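Local structure of DNA topoisomerase 2-associated protein PAT1 (Saccharomyces cerevisiae, 5LMG) at residues R294-E299 / N350-V355; D302-T307 / G363-L368. The protein acts as a decapping activator and translational repressor in yeast mRNA turnover, its C-terminal domain interacting directly with the decapping enzyme Dcp2 and the exonuclease Xrn1. The protein carries 2 engineered substitutions. All blocks are in the same frame, centred on the assembly; numbering follows the deposited sequence.

Overall arrangement
Both contacts lie at the C-terminal end of the helical domain, on the same side of the chain's centre, with their own centres about 10 Å apart. They share helix 290-322, which supplies 294-299 to contact 1 and 302-307 to contact 2. Their partners follow later in the chain, first 350-355 on helix 329-355, then 363-368, which holds the second strand of the terminal hairpin, so the segments alternate. Ile304 joins the two, its CD1 packing 3.8 Å from Ile297 CD1 and from Phe352 CE2. Apolar side chains of the bound Dcp2 peptide pack on Ile297, Ile304 and Ile365, so helix 290-322 and the hairpin together form part of the peptide-binding surface.

Contact 1 of 2, residues R294-E299 / N350-V355; sequences RIIIDE and NLFLNV
Phe352 reaches across from helix 329-355 and places the far end of its ring beside Ile296 and Ile297 of helix 290-322. Its CG stands anti to the backbone N (chi1 168°), which carries the ring toward the other helix; the two segments run roughly antiparallel, with 147° between their directions. Their axes come no closer than 12.3 Å, so side chains rather than backbones make the contact.

All of the packing between the two segments is apolar. The CG2 branch of Ile296 meets the ring end 3.7 Å from Phe352 CZ, with CE1 almost as near, and the two side chains cross obliquely. Ile297 touches with its terminal methyl: a bend at chi2 (-83°) keeps its chain from being fully extended and leaves CD1 4.2 Å from Phe352 CE2. The same methyl reaches Leu353 CD2 at 4.3 Å, and so touches two successive residues of the other helix. The four residues in touch are buried.

Polar and charged groups work along the outer sides of 294-299. Arg294 NE makes a salt bridge with an acidic side chain of the bound Dcp2 peptide, and Glu299 accepts hydrogen bonds from the backbone N of Ser248 and Ile250. Around the apolar cluster, Ile296 packs on Tyr239 and Phe243 of helix 234-246, Phe352 on Leu281 of helix 275-286, and Leu353 on Leu358 and Tyr360 of strand 358-361.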
# COMPACT_ATOMS: atom_id res chain seq x y z
N ARG A 294 12.86 -14.79 11.11
CA ARG A 294 13.73 -15.79 10.50
C ARG A 294 13.19 -16.18 9.13
O ARG A 294 13.95 -16.22 8.17
CB ARG A 294 13.84 -17.03 11.38
CG ARG A 294 14.74 -16.85 12.61
CD ARG A 294 14.69 -18.10 13.48
NE ARG A 294 15.65 -19.12 13.05
CZ ARG A 294 15.35 -20.17 12.29
NH1 ARG A 294 14.11 -20.37 11.87
NH2 ARG A 294 16.30 -21.05 11.97
N ILE A 295 11.86 -16.46 9.06
CA ILE A 295 11.16 -16.82 7.83
C ILE A 295 11.18 -15.64 6.84
O ILE A 295 11.50 -15.86 5.68
CB ILE A 295 9.71 -17.33 8.12
CG1 ILE A 295 9.72 -18.69 8.87
CG2 ILE A 295 8.88 -17.42 6.81
CD1 ILE A 295 8.50 -18.97 9.68
N ILE A 296 10.83 -14.40 7.31
CA ILE A 296 10.81 -13.19 6.45
C ILE A 296 12.18 -12.97 5.76
O ILE A 296 12.20 -12.87 4.53
CB ILE A 296 10.29 -11.90 7.16
CG1 ILE A 296 8.84 -12.10 7.69
CG2 ILE A 296 10.39 -10.66 6.21
CD1 ILE A 296 8.44 -11.16 8.90
N ILE A 297 13.29 -12.92 6.56
CA ILE A 297 14.69 -12.76 6.11
C ILE A 297 15.04 -13.84 5.09
O ILE A 297 15.62 -13.53 4.05
CB ILE A 297 15.70 -12.76 7.31
CG1 ILE A 297 15.83 -11.37 7.97
CG2 ILE A 297 17.11 -13.27 6.90
CD1 ILE A 297 16.82 -10.36 7.25
N ASP A 298 14.68 -15.11 5.39
CA ASP A 298 14.97 -16.22 4.50
C ASP A 298 14.27 -16.04 3.13
O ASP A 298 14.90 -16.22 2.09
CB ASP A 298 14.57 -17.57 5.15
CG ASP A 298 14.88 -18.74 4.26
OD1 ASP A 298 16.07 -18.92 3.93
OD2 ASP A 298 13.93 -19.39 3.79
N GLU A 299 12.98 -15.67 3.16
CA GLU A 299 12.16 -15.53 1.96
C GLU A 299 12.58 -14.37 1.06
O GLU A 299 12.41 -14.47 -0.16
CB GLU A 299 10.66 -15.48 2.30
CG GLU A 299 10.11 -16.86 2.68
CD GLU A 299 8.60 -17.03 2.68
OE1 GLU A 299 7.94 -16.58 1.71
OE2 GLU A 299 8.08 -17.68 3.61
N ASN A 350 17.49 -0.22 5.05
CA ASN A 350 17.70 -0.04 6.49
C ASN A 350 16.39 0.15 7.28
O ASN A 350 16.36 -0.20 8.45
CB ASN A 350 18.70 1.07 6.80
CG ASN A 350 20.11 0.58 6.67
OD1 ASN A 350 20.47 -0.49 7.17
ND2 ASN A 350 20.95 1.33 5.97
N LEU A 351 15.31 0.63 6.63
CA LEU A 351 13.99 0.73 7.26
C LEU A 351 13.57 -0.68 7.74
O LEU A 351 13.13 -0.85 8.88
CB LEU A 351 12.95 1.31 6.27
CG LEU A 351 11.46 1.38 6.71
CD1 LEU A 351 11.28 2.22 7.99
CD2 LEU A 351 10.59 1.95 5.61
N PHE A 352 13.78 -1.69 6.87
CA PHE A 352 13.47 -3.09 7.14
C PHE A 352 14.46 -3.72 8.11
O PHE A 352 14.03 -4.30 9.10
CB PHE A 352 13.39 -3.89 5.82
CG PHE A 352 13.34 -5.40 5.96
CD1 PHE A 352 12.35 -6.02 6.71
CD2 PHE A 352 14.26 -6.20 5.29
CE1 PHE A 352 12.28 -7.42 6.80
CE2 PHE A 352 14.21 -7.60 5.40
CZ PHE A 352 13.21 -8.19 6.14
N LEU A 353 15.78 -3.59 7.84
CA LEU A 353 16.85 -4.21 8.64
C LEU A 353 16.91 -3.74 10.09
O LEU A 353 17.02 -4.59 10.98
CB LEU A 353 18.23 -4.05 7.97
CG LEU A 353 18.48 -4.80 6.66
CD1 LEU A 353 19.86 -4.43 6.11
CD2 LEU A 353 18.37 -6.32 6.85
N ASN A 354 16.85 -2.39 10.33
CA ASN A 354 16.92 -1.78 11.67
C ASN A 354 15.87 -2.31 12.64
O ASN A 354 16.17 -2.50 13.81
CB ASN A 354 16.87 -0.26 11.62
CG ASN A 354 18.01 0.41 10.87
OD1 ASN A 354 19.04 -0.19 10.51
ND2 ASN A 354 17.84 1.67 10.62
N VAL A 355 14.67 -2.58 12.13
CA VAL A 355 13.52 -3.13 12.85
C VAL A 355 13.90 -4.49 13.52
O VAL A 355 13.45 -4.79 14.63
CB VAL A 355 12.33 -3.19 11.86
CG1 VAL A 355 11.46 -4.42 12.06
CG2 VAL A 355 11.51 -1.90 11.91

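Contact 2 of 2, residues D302-T307 / G363-L368; sequences DEIFAT and GEISEL. With EDO (1,2-ethanediol), chain M; EDO (1,2-ethanediol), chain F; EDO (1,2-ethanediol), chain H.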
# COMPACT_ATOMS: atom_id res chain seq x y z
N ASP A 302 17.38 -13.12 -1.22
CA ASP A 302 17.83 -12.82 -2.59
C ASP A 302 17.49 -11.37 -3.00
O ASP A 302 18.25 -10.74 -3.73
CB ASP A 302 17.31 -13.86 -3.59
CG ASP A 302 17.80 -15.28 -3.34
OD1 ASP A 302 18.94 -15.45 -2.81
OD2 ASP A 302 17.06 -16.24 -3.67
N GLU A 303 16.38 -10.82 -2.47
CA GLU A 303 15.97 -9.44 -2.73
C GLU A 303 16.85 -8.45 -1.97
O GLU A 303 17.17 -7.40 -2.52
CB GLU A 303 14.49 -9.23 -2.42
CG GLU A 303 13.56 -9.95 -3.40
CD GLU A 303 13.57 -9.55 -4.87
OE1 GLU A 303 13.02 -10.33 -5.68
OE2 GLU A 303 14.12 -8.48 -5.22
N ILE A 304 17.32 -8.84 -0.75
CA ILE A 304 18.25 -8.05 0.07
C ILE A 304 19.59 -7.93 -0.71
O ILE A 304 20.10 -6.81 -0.86
CB ILE A 304 18.44 -8.66 1.50
CG1 ILE A 304 17.15 -8.51 2.35
CG2 ILE A 304 19.65 -8.05 2.22
CD1 ILE A 304 17.07 -9.37 3.60
N PHE A 305 20.12 -9.07 -1.21
CA PHE A 305 21.37 -9.10 -1.98
C PHE A 305 21.28 -8.34 -3.33
O PHE A 305 22.22 -7.63 -3.67
CB PHE A 305 21.88 -10.54 -2.16
CG PHE A 305 22.23 -11.28 -0.88
CD1 PHE A 305 22.59 -10.59 0.27
CD2 PHE A 305 22.20 -12.67 -0.83
CE1 PHE A 305 22.89 -11.27 1.46
CE2 PHE A 305 22.53 -13.35 0.34
CZ PHE A 305 22.86 -12.65 1.48
N ALA A 306 20.14 -8.46 -4.05
CA ALA A 306 19.91 -7.74 -5.31
C ALA A 306 19.96 -6.21 -5.08
O ALA A 306 20.60 -5.52 -5.87
CB ALA A 306 18.57 -8.13 -5.92
N THR A 307 19.36 -5.72 -3.97
CA THR A 307 19.35 -4.30 -3.59
C THR A 307 20.77 -3.81 -3.26
O THR A 307 21.12 -2.70 -3.66
CB THR A 307 18.34 -4.01 -2.45
OG1 THR A 307 17.04 -4.40 -2.89
CG2 THR A 307 18.29 -2.54 -2.05
N GLY A 363 29.47 -1.51 3.24
CA GLY A 363 29.38 -2.62 2.30
C GLY A 363 29.00 -3.97 2.87
O GLY A 363 29.13 -4.99 2.18
N GLU A 364 28.50 -4.01 4.13
CA GLU A 364 28.11 -5.25 4.82
C GLU A 364 26.88 -5.10 5.73
O GLU A 364 26.59 -4.00 6.20
CB GLU A 364 29.28 -5.77 5.66
CG GLU A 364 30.27 -6.63 4.88
CD GLU A 364 31.51 -7.09 5.62
OE1 GLU A 364 31.61 -6.85 6.85
OE2 GLU A 364 32.39 -7.69 4.96
N ILE A 365 26.17 -6.23 5.99
CA ILE A 365 25.04 -6.28 6.93
C ILE A 365 25.63 -6.73 8.27
O ILE A 365 26.24 -7.79 8.35
CB ILE A 365 23.86 -7.19 6.50
CG1 ILE A 365 23.28 -6.81 5.12
CG2 ILE A 365 22.74 -7.19 7.57
CD1 ILE A 365 22.58 -8.00 4.44
N SER A 366 25.43 -5.93 9.32
CA SER A 366 25.95 -6.24 10.65
C SER A 366 24.90 -5.93 11.72
O SER A 366 23.84 -5.38 11.42
CB SER A 366 27.22 -5.44 10.90
OG SER A 366 26.98 -4.04 10.82
N GLU A 367 25.21 -6.28 12.98
CA GLU A 367 24.33 -6.02 14.12
C GLU A 367 24.40 -4.55 14.52
O GLU A 367 25.48 -3.97 14.62
CB GLU A 367 24.69 -6.90 15.33
CG GLU A 367 24.51 -8.39 15.10
CD GLU A 367 25.10 -9.23 16.21
OE1 GLU A 367 24.39 -9.49 17.20
OE2 GLU A 367 26.29 -9.61 16.09
N LEU A 368 23.22 -3.95 14.71
CA LEU A 368 23.03 -2.57 15.13
C LEU A 368 23.20 -2.51 16.66
O LEU A 368 22.80 -3.45 17.36
CB LEU A 368 21.61 -2.16 14.70
CG LEU A 368 21.17 -0.70 14.75
CD1 LEU A 368 21.93 0.16 13.76
CD2 LEU A 368 19.69 -0.60 14.45
C1 EDO M . 17.16 -4.20 -6.42
O1 EDO M . 15.99 -4.91 -6.80
C2 EDO M . 16.91 -2.67 -6.34
O2 EDO M . 16.28 -2.30 -5.12
C1 EDO F . 21.25 -15.19 -5.90
O1 EDO F . 21.04 -14.68 -4.58
C2 EDO F . 20.00 -14.97 -6.77
O2 EDO F . 18.99 -15.87 -6.36
C1 EDO H . 13.39 -6.84 -8.15
O1 EDO H . 13.61 -6.28 -6.86
C2 EDO H . 11.97 -7.46 -8.19
O2 EDO H . 10.95 -6.46 -8.16
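Ile304 and Ile365 face each other with their CB branches turned alike: in each, CG1 lies beside the backbone N and anti to the carbonyl carbon (chi1 -69° and -56°), which puts CG2 anti to N. The outcome differs, because Ile304 offers that CG2 branch, whereas Ile365 sends its extended CG1 arm (chi2 155°) across from the hairpin strand. Ile365 CD1, at the tip of this arm, stops 3.7 Å from Ile304 CG2, and the side chains meet at about a right angle.

Phe305, one residue on in the helix, comes to the same methyl from the side. Ile365 CD1 lies at the edge of its ring, near the ring plane and 4.4 Å from Phe305 CE1, a looser touch than that of Ile304.

The polar residues of 302-307 find partners elsewhere, among them three ethanediol molecules probably taken up from the crystallisation liquor. Asp302 OD1 accepts a hydrogen bond from one of these at 2.9 Å from its O1, and Thr307 OG1 accepts another from a second at 3.2 Å from its O2. Glu303, bent at chi2, brings OE2 to 2.8 Å from O1 of the third, while its OE1 is held by Gln251 NE2. With an alanine here instead of Glu303, both carboxylate oxygens are gone, and Gln251 NE2 would probably lose this acceptor and be held less firmly.

Between 302-307 and 363-368 the packing is carbon to carbon, and apolar side chains of the Dcp2 peptide extend it by resting on Ile304 and Ile365, so the peptide shares this apolar patch, while its backbone lies on Phe305 and a polar side chain on Glu367.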